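PDB 1GKR: L-hydantoinase from Arthrobacter aurescens, which catalyses the hydrolytic ring opening of hydantoins, preferring aryl to alkyl derivatives, with two zinc ions per subunit and an enantioselectivity that depends on the substrate. Local coordinates for residues A184-I189 / I221-L226; H239-D244 / P287-E292; D58-I63 / H260-P265; G232-V237 / A369-I374. All coordinates share one frame; numbering follows the deposited sequence.

Contact 1: A184-I189 / I221-L226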
loop_
_atom_site.group_PDB
_atom_site.type_symbol
_atom_site.label_atom_id
_atom_site.label_comp_id
_atom_site.label_asym_id
_atom_site.label_seq_id
_atom_site.Cartn_x
_atom_site.Cartn_y
_atom_site.Cartn_z
ATOM N N ALA A 184 -18.414 -14.561 -5.735
ATOM C CA ALA A 184 -18.017 -13.300 -6.335
ATOM C C ALA A 184 -17.467 -13.312 -7.743
ATOM O O ALA A 184 -16.308 -13.651 -7.966
ATOM C CB ALA A 184 -17.039 -12.575 -5.419
ATOM N N GLU A 185 -18.314 -12.932 -8.693
ATOM C CA GLU A 185 -17.915 -12.799 -10.091
ATOM C C GLU A 185 -18.741 -11.667 -10.659
ATOM O O GLU A 185 -19.727 -11.260 -10.058
ATOM C CB GLU A 185 -18.157 -14.078 -10.883
ATOM C CG GLU A 185 -17.171 -15.176 -10.541
ATOM C CD GLU A 185 -17.161 -16.278 -11.563
ATOM O OE1 GLU A 185 -18.000 -17.205 -11.463
ATOM O OE2 GLU A 185 -16.316 -16.196 -12.477
ATOM N N ASN A 186 -18.335 -11.130 -11.798
ATOM C CA ASN A 186 -19.099 -10.046 -12.390
ATOM C C ASN A 186 -19.986 -10.616 -13.498
ATOM O O ASN A 186 -19.520 -10.935 -14.593
ATOM C CB ASN A 186 -18.171 -8.974 -12.949
ATOM C CG ASN A 186 -18.918 -7.725 -13.313
ATOM O OD1 ASN A 186 -19.863 -7.769 -14.098
ATOM N ND2 ASN A 186 -18.517 -6.602 -12.736
ATOM N N GLU A 187 -21.269 -10.749 -13.188
ATOM C CA GLU A 187 -22.245 -11.309 -14.115
ATOM C C GLU A 187 -22.233 -10.692 -15.503
ATOM O O GLU A 187 -22.133 -11.377 -16.515
ATOM C CB GLU A 187 -23.641 -11.166 -13.520
ATOM C CG GLU A 187 -24.739 -11.552 -14.461
ATOM C CD GLU A 187 -25.849 -12.299 -13.760
ATOM O OE1 GLU A 187 -25.642 -13.489 -13.413
ATOM O OE2 GLU A 187 -26.926 -11.692 -13.545
ATOM N N THR A 188 -22.335 -9.379 -15.521
ATOM C CA THR A 188 -22.384 -8.601 -16.737
ATOM C C THR A 188 -21.169 -8.663 -17.645
ATOM O O THR A 188 -21.307 -8.614 -18.864
ATOM C CB THR A 188 -22.697 -7.166 -16.356
ATOM O OG1 THR A 188 -24.090 -6.940 -16.538
ATOM C CG2 THR A 188 -21.928 -6.211 -17.155
ATOM N N ILE A 189 -19.983 -8.754 -17.055
ATOM C CA ILE A 189 -18.753 -8.831 -17.835
ATOM C C ILE A 189 -18.632 -10.225 -18.414
ATOM O O ILE A 189 -18.207 -10.399 -19.554
ATOM C CB ILE A 189 -17.526 -8.513 -16.966
ATOM C CG1 ILE A 189 -17.473 -7.002 -16.712
ATOM C CG2 ILE A 189 -16.244 -9.014 -17.641
ATOM C CD1 ILE A 189 -16.498 -6.596 -15.640
ATOM N N ILE A 221 -14.543 -9.484 -6.001
ATOM C CA ILE A 221 -14.041 -9.638 -4.650
ATOM C C ILE A 221 -13.822 -8.239 -4.063
ATOM O O ILE A 221 -14.230 -7.945 -2.931
ATOM C CB ILE A 221 -12.735 -10.451 -4.652
ATOM C CG1 ILE A 221 -13.046 -11.912 -4.979
ATOM C CG2 ILE A 221 -12.055 -10.351 -3.311
ATOM C CD1 ILE A 221 -11.803 -12.792 -5.193
ATOM N N GLN A 222 -13.200 -7.375 -4.857
ATOM C CA GLN A 222 -12.913 -6.002 -4.453
ATOM C C GLN A 222 -14.197 -5.269 -4.065
ATOM O O GLN A 222 -14.238 -4.547 -3.073
ATOM C CB GLN A 222 -12.246 -5.279 -5.607
ATOM C CG GLN A 222 -11.611 -3.954 -5.263
ATOM C CD GLN A 222 -10.130 -3.941 -5.654
ATOM O OE1 GLN A 222 -9.485 -2.889 -5.673
ATOM N NE2 GLN A 222 -9.587 -5.124 -5.968
ATOM N N ARG A 223 -15.239 -5.470 -4.865
ATOM C CA ARG A 223 -16.538 -4.853 -4.637
ATOM C C ARG A 223 -17.199 -5.349 -3.342
ATOM O O ARG A 223 -17.714 -4.557 -2.551
ATOM C CB ARG A 223 -17.452 -5.149 -5.820
ATOM C CG ARG A 223 -18.421 -4.034 -6.122
ATOM C CD ARG A 223 -19.460 -4.445 -7.116
ATOM N NE ARG A 223 -18.954 -5.360 -8.129
ATOM C CZ ARG A 223 -19.717 -6.280 -8.710
ATOM N NH1 ARG A 223 -20.996 -6.381 -8.366
ATOM N NH2 ARG A 223 -19.207 -7.109 -9.611
ATOM N N ALA A 224 -17.198 -6.662 -3.140
ATOM C CA ALA A 224 -17.790 -7.233 -1.939
ATOM C C ALA A 224 -17.054 -6.680 -0.737
ATOM O O ALA A 224 -17.670 -6.303 0.262
ATOM C CB ALA A 224 -17.674 -8.732 -1.961
ATOM N N LEU A 225 -15.730 -6.633 -0.847
ATOM C CA LEU A 225 -14.887 -6.120 0.215
ATOM C C LEU A 225 -15.266 -4.675 0.600
ATOM O O LEU A 225 -15.431 -4.363 1.778
ATOM C CB LEU A 225 -13.431 -6.216 -0.234
ATOM C CG LEU A 225 -12.552 -7.338 0.351
ATOM C CD1 LEU A 225 -13.363 -8.518 0.791
ATOM C CD2 LEU A 225 -11.537 -7.763 -0.680
ATOM N N LEU A 226 -15.431 -3.805 -0.394
ATOM C CA LEU A 226 -15.800 -2.415 -0.143
ATOM C C LEU A 226 -17.148 -2.276 0.537
ATOM O O LEU A 226 -17.347 -1.376 1.357
ATOM C CB LEU A 226 -15.832 -1.628 -1.443
ATOM C CG LEU A 226 -14.573 -0.829 -1.769
ATOM C CD1 LEU A 226 -13.323 -1.684 -1.521
ATOM C CD2 LEU A 226 -14.638 -0.367 -3.226
HETATM O O HOH W 1 -21.757 -8.616 -10.441
#
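Asn-186 and Arg-223 meet at about a right angle, the amide plane turned 60° from the guanidinium plane, with Asn-186 ND2 3.2 Å from Arg-223 NH2. Two donors cannot bond each other; both turn to a shared acceptor, Glu-219 OE1, which accepts a hydrogen bond from Asn-186 ND2 and forms a salt bridge with Arg-223 NH2. With CG anti to the backbone N (chi1 -168°), Asn-186 brings ND2 to the arginine while OD1 serves its own chain: Ile-189 N donates to Asn-186 OD1 over 3.1 Å from above the carbonyl plane, the N-cap bond of helix 187-199. In the guanidinium plane, a water accepts from Arg-223 NH2 at 3.1 Å and passes a weak bond on to Glu-185 O. A leucine in place of Asn-186 would probably leave Ile-189 N without its cap and Glu-219 with one donor fewer. Beside this polar cluster, Ala-184 CB lies 4.1 Å from Ile-221 CG1, an apolar touch. Asp-163 of the second subunit accepts from Asn-186 ND2, so the contact borders a subunit interface. It joins the loop between strand 179-182 and helix 187-199 to helix 214-231, whose Ile-221 also packs on Ile-249 of helix 243-254.

Contact 2: H239-D244 / P287-E292. With ZN (zinc ion), chain E.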
loop_
_atom_site.group_PDB
_atom_site.type_symbol
_atom_site.label_atom_id
_atom_site.label_comp_id
_atom_site.label_asym_id
_atom_site.label_seq_id
_atom_site.Cartn_x
_atom_site.Cartn_y
_atom_site.Cartn_z
ATOM N N HIS A 239 -15.124 -20.202 -2.734
ATOM C CA HIS A 239 -14.229 -20.675 -3.798
ATOM C C HIS A 239 -13.446 -19.612 -4.555
ATOM O O HIS A 239 -13.822 -19.250 -5.672
ATOM C CB HIS A 239 -15.015 -21.485 -4.815
ATOM C CG HIS A 239 -16.301 -20.840 -5.214
ATOM N ND1 HIS A 239 -16.403 -19.490 -5.468
ATOM C CD2 HIS A 239 -17.537 -21.355 -5.409
ATOM C CE1 HIS A 239 -17.647 -19.200 -5.805
ATOM N NE2 HIS A 239 -18.355 -20.313 -5.777
ATOM N N VAL A 240 -12.374 -19.112 -3.939
ATOM C CA VAL A 240 -11.498 -18.133 -4.572
ATOM C C VAL A 240 -10.504 -18.970 -5.380
ATOM O O VAL A 240 -9.777 -19.798 -4.824
ATOM C CB VAL A 240 -10.766 -17.304 -3.521
ATOM C CG1 VAL A 240 -9.700 -16.436 -4.181
ATOM C CG2 VAL A 240 -11.770 -16.445 -2.796
ATOM N N SER A 241 -10.476 -18.745 -6.689
ATOM C CA SER A 241 -9.645 -19.536 -7.594
ATOM C C SER A 241 -8.226 -19.090 -7.876
ATOM O O SER A 241 -7.452 -19.881 -8.414
ATOM C CB SER A 241 -10.322 -19.630 -8.949
ATOM O OG SER A 241 -10.150 -18.399 -9.641
ATOM N N ASN A 242 -7.883 -17.846 -7.551
ATOM C CA ASN A 242 -6.556 -17.346 -7.876
ATOM C C ASN A 242 -5.810 -16.641 -6.748
ATOM O O ASN A 242 -6.412 -16.025 -5.879
ATOM C CB ASN A 242 -6.675 -16.422 -9.081
ATOM C CG ASN A 242 -7.275 -15.083 -8.719
ATOM O OD1 ASN A 242 -6.577 -14.189 -8.236
ATOM N ND2 ASN A 242 -8.576 -14.939 -8.932
ATOM N N PRO A 243 -4.469 -16.677 -6.790
ATOM C CA PRO A 243 -3.578 -16.072 -5.797
ATOM C C PRO A 243 -3.841 -14.607 -5.498
ATOM O O PRO A 243 -3.827 -14.190 -4.333
ATOM C CB PRO A 243 -2.188 -16.269 -6.402
ATOM C CG PRO A 243 -2.362 -17.366 -7.404
ATOM C CD PRO A 243 -3.704 -17.075 -7.985
ATOM N N ASP A 244 -4.063 -13.818 -6.544
ATOM C CA ASP A 244 -4.301 -12.395 -6.345
ATOM C C ASP A 244 -5.562 -12.095 -5.548
ATOM O O ASP A 244 -5.598 -11.135 -4.780
ATOM C CB ASP A 244 -4.343 -11.662 -7.686
ATOM C CG ASP A 244 -3.018 -11.726 -8.425
ATOM O OD1 ASP A 244 -1.964 -11.602 -7.766
ATOM O OD2 ASP A 244 -3.026 -11.894 -9.663
ATOM N N PRO A 287 -13.633 -20.535 -12.742
ATOM C CA PRO A 287 -12.806 -21.504 -13.467
ATOM C C PRO A 287 -11.531 -21.880 -12.724
ATOM O O PRO A 287 -11.010 -21.099 -11.915
ATOM C CB PRO A 287 -12.479 -20.773 -14.766
ATOM C CG PRO A 287 -13.583 -19.780 -14.911
ATOM C CD PRO A 287 -13.767 -19.289 -13.513
ATOM N N VAL A 288 -11.037 -23.084 -12.996
ATOM C CA VAL A 288 -9.785 -23.529 -12.409
ATOM C C VAL A 288 -8.763 -22.681 -13.146
ATOM O O VAL A 288 -8.916 -22.412 -14.338
ATOM C CB VAL A 288 -9.533 -25.003 -12.694
ATOM C CG1 VAL A 288 -8.123 -25.378 -12.304
ATOM C CG2 VAL A 288 -10.520 -25.835 -11.914
ATOM N N ARG A 289 -7.732 -22.239 -12.444
ATOM C CA ARG A 289 -6.735 -21.385 -13.060
ATOM C C ARG A 289 -5.448 -22.070 -13.531
ATOM O O ARG A 289 -5.325 -23.294 -13.501
ATOM C CB ARG A 289 -6.415 -20.242 -12.107
ATOM C CG ARG A 289 -7.176 -18.960 -12.405
ATOM C CD ARG A 289 -8.685 -19.026 -12.244
ATOM N NE ARG A 289 -9.312 -18.315 -13.360
ATOM C CZ ARG A 289 -10.352 -17.488 -13.268
ATOM N NH1 ARG A 289 -10.922 -17.232 -12.103
ATOM N NH2 ARG A 289 -10.832 -16.918 -14.361
ATOM N N SER A 290 -4.484 -21.263 -13.957
ATOM C CA SER A 290 -3.211 -21.769 -14.480
ATOM C C SER A 290 -2.269 -22.451 -13.492
ATOM O O SER A 290 -2.340 -22.233 -12.277
ATOM C CB SER A 290 -2.433 -20.640 -15.155
ATOM O OG SER A 290 -1.650 -19.949 -14.201
ATOM N N ALA A 291 -1.355 -23.249 -14.046
ATOM C CA ALA A 291 -0.363 -23.977 -13.257
ATOM C C ALA A 291 0.492 -23.019 -12.438
ATOM O O ALA A 291 0.827 -23.303 -11.292
ATOM C CB ALA A 291 0.523 -24.809 -14.173
ATOM N N GLU A 292 0.844 -21.886 -13.035
ATOM C CA GLU A 292 1.648 -20.893 -12.347
ATOM C C GLU A 292 0.922 -20.378 -11.127
ATOM O O GLU A 292 1.520 -20.259 -10.059
ATOM C CB GLU A 292 1.940 -19.724 -13.256
ATOM C CG GLU A 292 2.577 -20.124 -14.545
ATOM C CD GLU A 292 2.743 -18.930 -15.460
ATOM O OE1 GLU A 292 3.417 -17.949 -15.041
ATOM O OE2 GLU A 292 2.194 -18.971 -16.592
HETATM ZN ZN ZN E . -20.469 -20.622 -6.550
HETATM O O HOH W 2 -7.496 -22.579 -9.715
#
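Ser-241 meets Arg-289 at the edge of the guanidinium: Ser-241 OG sits near the plane of that group, 2.8 Å from Arg-289 NH1. The serine methylene takes a second neighbour, with Ser-241 CB 3.4 Å from Pro-287 O. Over one face of the Arg-289 guanidinium lies Pro-287 CD, 3.5 Å above the plane and displaced toward the rim. Two bends in the arginine chain, at chi2 (65°) and chi3 (-138°), fold the group back over Pro-287, two residues earlier, and Arg-289 CG passes 4.2 Å from Asn-242 CB on the way. The backbones are joined through one water, which donates to Ser-241 O at 3.0 Å and accepts from Arg-289 N at 2.8 Å.

The second shell is acidic. Glu-217 OE1 forms a salt bridge with Arg-289 NH1 and hydrogen bonds with Ser-241 OG and Asn-242 ND2, while Glu-209 pairs with Arg-289 NE, so the positive charge probably stays well compensated. Both segments also run into helices through N-caps, Asn-242 before helix 243-254 and Ser-290 before helix 291-303.

At the start of segment 239-244, His-239 NE2 binds a zinc ion at 2.3 Å, a site completed by His-183 and the carboxylated Lys-147. A metal ligand just past a barrel strand, here strand 234-237, followed by a loop leading into the next helix, is the arrangement of the amidohydrolase TIM barrel.

Contact 3: D58-I63 / H260-P265. With ZN (zinc ion), chain F.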
loop_
_atom_site.group_PDB
_atom_site.type_symbol
_atom_site.label_atom_id
_atom_site.label_comp_id
_atom_site.label_asym_id
_atom_site.label_seq_id
_atom_site.Cartn_x
_atom_site.Cartn_y
_atom_site.Cartn_z
ATOM N N ASP A 58 -17.333 -29.319 6.410
ATOM C CA ASP A 58 -17.395 -28.725 5.082
ATOM C C ASP A 58 -18.551 -27.725 4.988
ATOM O O ASP A 58 -19.722 -28.099 5.037
ATOM C CB ASP A 58 -17.546 -29.811 4.026
ATOM C CG ASP A 58 -17.227 -29.307 2.649
ATOM O OD1 ASP A 58 -17.533 -28.133 2.379
ATOM O OD2 ASP A 58 -16.678 -30.070 1.832
ATOM N N GLU A 59 -18.195 -26.451 4.859
ATOM C CA GLU A 59 -19.143 -25.337 4.792
ATOM C C GLU A 59 -19.716 -25.104 3.404
ATOM O O GLU A 59 -20.556 -24.219 3.222
ATOM C CB GLU A 59 -18.441 -24.041 5.210
ATOM C CG GLU A 59 -17.319 -23.669 4.243
ATOM C CD GLU A 59 -16.514 -22.452 4.666
ATOM O OE1 GLU A 59 -16.525 -22.116 5.870
ATOM O OE2 GLU A 59 -15.853 -21.843 3.792
ATOM N N HIS A 60 -19.259 -25.867 2.421
ATOM C CA HIS A 60 -19.734 -25.643 1.068
ATOM C C HIS A 60 -20.219 -26.903 0.357
ATOM O O HIS A 60 -19.518 -27.471 -0.483
ATOM C CB HIS A 60 -18.629 -24.967 0.272
ATOM C CG HIS A 60 -19.110 -24.322 -0.984
ATOM N ND1 HIS A 60 -18.446 -23.272 -1.585
ATOM C CD2 HIS A 60 -20.193 -24.578 -1.756
ATOM C CE1 HIS A 60 -19.105 -22.910 -2.671
ATOM N NE2 HIS A 60 -20.168 -23.686 -2.797
ATOM N N VAL A 61 -21.439 -27.310 0.678
ATOM C CA VAL A 61 -22.008 -28.509 0.106
ATOM C C VAL A 61 -23.321 -28.257 -0.637
ATOM O O VAL A 61 -24.198 -27.519 -0.162
ATOM C CB VAL A 61 -22.229 -29.558 1.226
ATOM C CG1 VAL A 61 -22.747 -30.876 0.650
ATOM C CG2 VAL A 61 -20.933 -29.770 1.968
ATOM N N HIS A 62 -23.432 -28.863 -1.818
ATOM C CA HIS A 62 -24.634 -28.767 -2.645
ATOM C C HIS A 62 -25.194 -30.171 -2.930
ATOM O O HIS A 62 -25.087 -30.668 -4.054
ATOM C CB HIS A 62 -24.341 -28.121 -3.993
ATOM C CG HIS A 62 -23.827 -26.722 -3.912
ATOM N ND1 HIS A 62 -24.641 -25.643 -3.651
ATOM C CD2 HIS A 62 -22.588 -26.214 -4.135
ATOM C CE1 HIS A 62 -23.929 -24.531 -3.722
ATOM N NE2 HIS A 62 -22.681 -24.850 -4.011
ATOM N N ILE A 63 -25.755 -30.829 -1.923
ATOM C CA ILE A 63 -26.345 -32.130 -2.166
ATOM C C ILE A 63 -27.624 -31.832 -2.948
ATOM O O ILE A 63 -28.066 -32.643 -3.750
ATOM C CB ILE A 63 -26.676 -32.862 -0.857
ATOM C CG1 ILE A 63 -25.378 -33.309 -0.182
ATOM C CG2 ILE A 63 -27.579 -34.062 -1.143
ATOM C CD1 ILE A 63 -25.575 -33.928 1.183
ATOM N N HIS A 260 -13.120 -13.272 5.177
ATOM C CA HIS A 260 -12.305 -14.478 5.093
ATOM C C HIS A 260 -12.281 -15.110 3.725
ATOM O O HIS A 260 -13.186 -14.926 2.915
ATOM C CB HIS A 260 -12.818 -15.470 6.104
ATOM C CG HIS A 260 -13.096 -14.840 7.418
ATOM N ND1 HIS A 260 -12.207 -14.890 8.467
ATOM C CD2 HIS A 260 -14.105 -14.030 7.816
ATOM C CE1 HIS A 260 -12.655 -14.137 9.454
ATOM N NE2 HIS A 260 -13.805 -13.602 9.082
ATOM N N CYS A 261 -11.247 -15.896 3.478
ATOM C CA CYS A 261 -11.106 -16.514 2.178
ATOM C C CYS A 261 -11.270 -18.027 2.150
ATOM O O CYS A 261 -10.655 -18.762 2.929
ATOM C CB CYS A 261 -9.758 -16.136 1.614
ATOM S SG CYS A 261 -9.429 -16.933 0.098
ATOM N N GLU A 262 -12.116 -18.492 1.245
ATOM C CA GLU A 262 -12.329 -19.918 1.098
ATOM C C GLU A 262 -11.848 -20.360 -0.269
ATOM O O GLU A 262 -12.013 -19.639 -1.254
ATOM C CB GLU A 262 -13.813 -20.282 1.194
ATOM C CG GLU A 262 -14.065 -21.782 1.000
ATOM C CD GLU A 262 -15.440 -22.112 0.449
ATOM O OE1 GLU A 262 -15.717 -21.859 -0.743
ATOM O OE2 GLU A 262 -16.257 -22.635 1.217
ATOM N N SER A 263 -11.219 -21.526 -0.324
ATOM C CA SER A 263 -10.837 -22.088 -1.604
ATOM C C SER A 263 -11.138 -23.563 -1.445
ATOM O O SER A 263 -11.684 -23.966 -0.423
ATOM C CB SER A 263 -9.375 -21.871 -1.930
ATOM O OG SER A 263 -9.170 -22.214 -3.287
ATOM N N GLY A 264 -10.801 -24.379 -2.431
ATOM C CA GLY A 264 -11.125 -25.782 -2.290
ATOM C C GLY A 264 -10.201 -26.700 -3.037
ATOM O O GLY A 264 -9.444 -26.269 -3.911
ATOM N N PRO A 265 -10.263 -27.997 -2.727
ATOM C CA PRO A 265 -9.402 -28.977 -3.384
ATOM C C PRO A 265 -9.434 -28.978 -4.906
ATOM O O PRO A 265 -8.470 -29.401 -5.526
ATOM C CB PRO A 265 -9.831 -30.303 -2.752
ATOM C CG PRO A 265 -11.218 -30.048 -2.261
ATOM C CD PRO A 265 -11.190 -28.633 -1.776
HETATM ZN ZN ZN F . -21.090 -23.612 -4.704
HETATM O O HOH W 3 -20.495 -23.285 -7.115
#
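His-60 and Glu-262 meet edge to edge, imidazole and carboxylate nearly coplanar. His-60 ND1 donates to Glu-262 OE1 over 3.2 Å, nearly straight at 174°; OE1 uses its syn lone pair and lies in the plane of the His-60 ring. Together with the zinc at NE2, this His-carboxylate bond fixes the rotation of the imidazole, and it is likely to polarise the ring. A chi1 of -163° swings the ring beside its own carbonyl carbon and toward the zinc ion, which His-60 NE2 binds at 2.1 Å.

The second ligand comes two residues on, His-62 NE2 binding the zinc at 2.1 Å; this is the His-X-His signature at the end of the first barrel strand of the amidohydrolase fold. A water lies 2.5 Å from the same zinc ion, and Asp-312 and the carboxylated Lys-147, which also binds the other zinc, complete the site.

Glu-59 approaches Glu-262 from the opposite direction, the two carboxylate planes 42° apart and Glu-59 OE2 2.7 Å from Glu-262 OE2. Both are held by further partners: Thr-308 OG1 bonds to Glu-59 OE2, and the backbone N of His-239, a ligand of the second zinc, donates to the same Glu-262 OE1 that takes the His-60 ring N-H. The corner of the chain at Glu-59 is spanned by an Asx turn, in which His-60 N donates to Asp-58 OD1 over 2.8 Å, nearly along the carboxylate C-O bond.

Contact 4: G232-V237 / A369-I374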
loop_
_atom_site.group_PDB
_atom_site.type_symbol
_atom_site.label_atom_id
_atom_site.label_comp_id
_atom_site.label_asym_id
_atom_site.label_seq_id
_atom_site.Cartn_x
_atom_site.Cartn_y
_atom_site.Cartn_z
ATOM N N GLY A 232 -20.037 -4.109 7.871
ATOM C CA GLY A 232 -19.497 -4.750 9.062
ATOM C C GLY A 232 -19.917 -6.178 9.381
ATOM O O GLY A 232 -19.663 -6.671 10.484
ATOM N N CYS A 233 -20.555 -6.850 8.430
ATOM C CA CYS A 233 -21.015 -8.226 8.623
ATOM C C CYS A 233 -19.893 -9.220 8.365
ATOM O O CYS A 233 -19.001 -8.945 7.573
ATOM C CB CYS A 233 -22.151 -8.521 7.646
ATOM S SG CYS A 233 -21.704 -8.185 5.905
ATOM N N ARG A 234 -19.930 -10.376 9.025
ATOM C CA ARG A 234 -18.901 -11.384 8.788
ATOM C C ARG A 234 -19.133 -11.882 7.358
ATOM O O ARG A 234 -20.236 -12.299 7.003
ATOM C CB ARG A 234 -19.025 -12.547 9.766
ATOM C CG ARG A 234 -17.693 -13.228 9.972
ATOM C CD ARG A 234 -17.825 -14.632 10.474
ATOM N NE ARG A 234 -17.961 -14.774 11.924
ATOM C CZ ARG A 234 -17.087 -14.322 12.816
ATOM N NH1 ARG A 234 -16.010 -13.671 12.418
ATOM N NH2 ARG A 234 -17.261 -14.575 14.104
ATOM N N LEU A 235 -18.094 -11.821 6.539
ATOM C CA LEU A 235 -18.177 -12.210 5.147
ATOM C C LEU A 235 -17.165 -13.276 4.754
ATOM O O LEU A 235 -15.993 -13.184 5.105
ATOM C CB LEU A 235 -17.940 -10.979 4.286
ATOM C CG LEU A 235 -17.649 -11.260 2.812
ATOM C CD1 LEU A 235 -18.892 -11.839 2.187
ATOM C CD2 LEU A 235 -17.251 -9.987 2.081
ATOM N N ILE A 236 -17.602 -14.293 4.030
ATOM C CA ILE A 236 -16.665 -15.307 3.573
ATOM C C ILE A 236 -16.761 -15.349 2.065
ATOM O O ILE A 236 -17.836 -15.606 1.543
ATOM C CB ILE A 236 -17.021 -16.722 4.036
ATOM C CG1 ILE A 236 -16.962 -16.835 5.551
ATOM C CG2 ILE A 236 -16.041 -17.710 3.410
ATOM C CD1 ILE A 236 -17.321 -18.224 6.048
ATOM N N VAL A 237 -15.672 -15.095 1.355
ATOM C CA VAL A 237 -15.740 -15.188 -0.095
ATOM C C VAL A 237 -15.497 -16.654 -0.450
ATOM O O VAL A 237 -14.441 -17.212 -0.153
ATOM C CB VAL A 237 -14.691 -14.310 -0.773
ATOM C CG1 VAL A 237 -14.763 -14.487 -2.288
ATOM C CG2 VAL A 237 -14.923 -12.854 -0.383
ATOM N N ALA A 369 -15.778 -24.177 11.534
ATOM C CA ALA A 369 -16.639 -24.257 12.708
ATOM C C ALA A 369 -16.654 -22.920 13.437
ATOM O O ALA A 369 -17.707 -22.403 13.809
ATOM C CB ALA A 369 -16.152 -25.344 13.644
ATOM N N LYS A 370 -15.471 -22.365 13.651
ATOM C CA LYS A 370 -15.359 -21.087 14.333
ATOM C C LYS A 370 -16.143 -19.992 13.632
ATOM O O LYS A 370 -16.986 -19.350 14.248
ATOM C CB LYS A 370 -13.893 -20.671 14.457
ATOM C CG LYS A 370 -13.133 -21.421 15.542
ATOM C CD LYS A 370 -11.684 -20.987 15.598
ATOM C CE LYS A 370 -10.981 -21.575 16.796
ATOM N NZ LYS A 370 -9.539 -21.204 16.808
ATOM N N LEU A 371 -15.886 -19.778 12.345
ATOM C CA LEU A 371 -16.586 -18.718 11.620
ATOM C C LEU A 371 -18.113 -18.795 11.692
ATOM O O LEU A 371 -18.781 -17.770 11.714
ATOM C CB LEU A 371 -16.136 -18.689 10.157
ATOM C CG LEU A 371 -14.690 -18.231 9.977
ATOM C CD1 LEU A 371 -14.257 -18.447 8.556
ATOM C CD2 LEU A 371 -14.567 -16.770 10.345
ATOM N N PHE A 372 -18.671 -19.998 11.751
ATOM C CA PHE A 372 -20.122 -20.134 11.798
ATOM C C PHE A 372 -20.705 -20.239 13.191
ATOM O O PHE A 372 -21.930 -20.318 13.369
ATOM C CB PHE A 372 -20.561 -21.323 10.958
ATOM C CG PHE A 372 -20.546 -21.041 9.495
ATOM C CD1 PHE A 372 -21.581 -20.319 8.911
ATOM C CD2 PHE A 372 -19.476 -21.455 8.704
ATOM C CE1 PHE A 372 -21.542 -20.015 7.546
ATOM C CE2 PHE A 372 -19.428 -21.157 7.345
ATOM C CZ PHE A 372 -20.454 -20.440 6.760
ATOM N N GLY A 373 -19.823 -20.235 14.180
ATOM C CA GLY A 373 -20.274 -20.306 15.549
ATOM C C GLY A 373 -20.720 -21.663 16.040
ATOM O O GLY A 373 -21.529 -21.740 16.953
ATOM N N ILE A 374 -20.216 -22.737 15.451
ATOM C CA ILE A 374 -20.597 -24.064 15.918
ATOM C C ILE A 374 -19.347 -24.683 16.527
ATOM O O ILE A 374 -19.290 -25.891 16.777
ATOM C CB ILE A 374 -21.103 -24.950 14.743
ATOM C CG1 ILE A 374 -20.028 -25.086 13.664
ATOM C CG2 ILE A 374 -22.339 -24.331 14.119
ATOM C CD1 ILE A 374 -20.488 -25.884 12.449
#
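Arg-234 reaches from strand 234-237 of the TIM barrel to the C-terminal end of helix 357-372, where its side chain crosses that of Leu-371 at a slant. Its CB points toward the helix, and the first two torsions, both roughly trans (chi1 -154°), carry the chain outward before it bends at chi3 (-85°). Arg-234 CD then lies 3.9 Å from Leu-371 CD2, Arg-234 NE comes 3.1 Å from Leu-371 O, and Leu-371 CA stands over one face of the guanidinium. At the tip, Arg-234 NH1 passes 4.0 Å from Leu-371 CD2 and forms a salt bridge with Asp-258. A serine in place of Arg-234 would probably leave Asp-258 without this charged partner and open a gap beside Leu-371 CD2.

Two residues on, Ile-236 points the same way and adds an apolar core with Leu-371 and Phe-372. Leu-235 and Val-237, between and beyond them, face the other way, toward helix 214-231, so this helix end packs against the interior side of the strand. The helix closes in a Schellman motif at Gly-373, Ile-374 N donating to Ala-369 O at 3.0 Å. Ile-236 CD1 ends 4.0 Å from Leu-371 CD1 and 3.8 Å from Phe-372 CE2, meeting the aromatic ring obliquely.

Contacts 2 and 3 frame the binuclear zinc centre, their centres 15 Å apart, contact 2 giving one histidine to one ion and contact 3 two histidines to the other; a probable hydrogen bond from Val-240 N to Glu-262 O (2.8 Å) ties them. The centre of contact 4 lies 13 Å from that of contact 3, on neighbouring strands probably hydrogen-bonded through His-260 N and Leu-235 O (2.9 Å); it holds no ligand, its Ile-236 side chain being about 11 Å from a zinc. Contact 1 reaches the metals through the loop after strand 179-182: the Glu-185 side chain comes about 6 Å from a zinc and hydrogen-bonds the ligand His-183. Glu-185 OE2 also touches Pro-287 CD of contact 2 (4.1 Å), and Ile-221 CG1 packs on Val-237 CG1 of contact 4 (4.1 Å).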